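Local coordinates for uncharacterized protein (Bacteroides uniformis ATCC 8492, PDB 4Q68) that probably acts as an N-acetylmuramoyl-L-alanine amidase of the NlpC/P60 type, cutting the bond between sugar and peptide in bacterial cell-wall material, at residues Ser216-Pro219 and Leu220-Leu224. Sequence-based numbering, arbitrary orientation.
Sequences SKVP and LSQML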
loop_
_atom_site.group_PDB
_atom_site.type_symbol
_atom_site.label_atom_id
_atom_site.label_comp_id
_atom_site.label_asym_id
_atom_site.label_seq_id
_atom_site.Cartn_x
_atom_site.Cartn_y
_atom_site.Cartn_z
ATOM N N SER A 216 4.039 15.753 0.422
ATOM C CA SER A 216 5.265 15.869 -0.345
ATOM C C SER A 216 5.529 17.310 -0.770
ATOM O O SER A 216 4.626 18.053 -1.127
ATOM C CB SER A 216 5.237 14.928 -1.548
ATOM O OG SER A 216 4.218 15.254 -2.470
ATOM N N LYS A 217 6.802 17.697 -0.727
ATOM C CA LYS A 217 7.202 19.050 -1.120
ATOM C C LYS A 217 7.249 19.211 -2.639
ATOM O O LYS A 217 7.124 20.329 -3.145
ATOM C CB LYS A 217 8.553 19.430 -0.519
ATOM C CG LYS A 217 8.553 19.621 0.989
ATOM C CD LYS A 217 7.900 20.927 1.413
ATOM C CE LYS A 217 8.159 21.229 2.883
ATOM N NZ LYS A 217 9.581 21.586 3.158
ATOM N N VAL A 218 7.426 18.104 -3.354
ATOM C CA VAL A 218 7.418 18.085 -4.798
ATOM C C VAL A 218 6.248 17.224 -5.257
ATOM O O VAL A 218 5.737 16.382 -4.503
ATOM C CB VAL A 218 8.765 17.567 -5.370
ATOM C CG1 VAL A 218 9.900 18.448 -4.884
ATOM C CG2 VAL A 218 9.025 16.096 -5.001
ATOM N N PRO A 219 5.800 17.406 -6.500
ATOM C CA PRO A 219 4.726 16.566 -6.996
ATOM C C PRO A 219 5.119 15.096 -7.054
ATOM O O PRO A 219 6.303 14.744 -7.143
ATOM C CB PRO A 219 4.461 17.134 -8.395
ATOM C CG PRO A 219 4.978 18.539 -8.340
ATOM C CD PRO A 219 6.171 18.448 -7.466
ATOM N N LEU A 220 4.112 14.241 -7.031
ATOM C CA LEU A 220 4.332 12.811 -7.189
ATOM C C LEU A 220 5.188 12.506 -8.430
ATOM O O LEU A 220 6.077 11.654 -8.377
ATOM C CB LEU A 220 2.983 12.092 -7.241
ATOM C CG LEU A 220 2.998 10.581 -7.447
ATOM C CD1 LEU A 220 3.808 9.848 -6.417
ATOM C CD2 LEU A 220 1.562 10.063 -7.488
ATOM N N SER A 221 4.940 13.209 -9.532
ATOM C CA SER A 221 5.731 13.020 -10.740
ATOM C C SER A 221 7.223 13.192 -10.458
ATOM O O SER A 221 8.052 12.457 -11.001
ATOM C CB SER A 221 5.298 14.010 -11.817
ATOM O OG SER A 221 5.365 15.336 -11.326
ATOM N N GLN A 222 7.578 14.200 -9.659
ATOM C CA GLN A 222 8.977 14.468 -9.320
ATOM C C GLN A 222 9.529 13.405 -8.375
ATOM O O GLN A 222 10.684 13.002 -8.489
ATOM C CB GLN A 222 9.128 15.859 -8.689
ATOM C CG GLN A 222 10.570 16.304 -8.493
ATOM C CD GLN A 222 11.288 16.547 -9.781
ATOM O OE1 GLN A 222 12.421 16.069 -9.986
ATOM N NE2 GLN A 222 10.658 17.287 -10.666
HETATM N N MSE A 223 8.722 12.981 -7.407
HETATM C CA MSE A 223 9.138 11.889 -6.521
HETATM C C MSE A 223 9.552 10.684 -7.345
HETATM O O MSE A 223 10.578 10.042 -7.073
HETATM C CB MSE A 223 7.997 11.475 -5.598
HETATM C CG MSE A 223 7.586 12.524 -4.579
HETATM SE SE MSE A 223 6.096 11.919 -3.482
HETATM C CE MSE A 223 6.920 10.342 -2.682
ATOM N N LEU A 224 8.766 10.362 -8.360
ATOM C CA LEU A 224 9.087 9.227 -9.218
ATOM C C LEU A 224 10.370 9.484 -10.015
ATOM O O LEU A 224 11.245 8.629 -10.086
ATOM C CB LEU A 224 7.918 8.914 -10.153
ATOM C CG LEU A 224 6.585 8.565 -9.480
ATOM C CD1 LEU A 224 5.480 8.465 -10.499
ATOM C CD2 LEU A 224 6.674 7.258 -8.701
#
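Pro219 meets Met223 through the backbone at the start of a short helix: residues 216-219 come off the end of strand 212-215 as a loop, and the chain turns directly into helix 220-225, with Pro219 at its N-cap position. The carbonyl of Pro219 begins the helical pattern. Its O accepts the N-H of Met223 at 3.0 Å in a nearly straight bond (164°), the i to i+4 link of an alpha-helix, while the N-H of Gln222 adds a weak, strongly bent second one. Leu224 N to Leu220 O carries the same pattern one residue on.

Met223 reaches back to the loop, and Val218 and Pro219 meet the helix's first turn. Val218 lays CG2 against the CB and CG of Gln222, 3.7 Å from CB, and the same methyl lies 3.9 Å from CG of Met223. The ring of Pro219 runs alongside the Gln222 stem, and CB of Pro219 rests 3.6 Å from OG of Ser221. From Met223, a selenomethionine, the chain extends through SE and then bends at its last torsion; the same side chain also touches Leu203 and His205 of strand 200-207.

Ser216 is buried and ties the loop to that strand as well. Its OG lies between the backbone N and the carbonyl carbon (chi1 64°), which brings it to Val218 O, 2.8 Å away, to which it donates; the same OG accepts the N-H of Leu203, so the hydroxyl both gives and receives a hydrogen bond. An alanine here would keep CB against the selenium but would probably leave both Val218 O and Leu203 N without this hydroxyl partner, letting the loop shift before the helix. Beside that hydroxyl, CB of Ser216 sits 3.7 Å from SE of Met223.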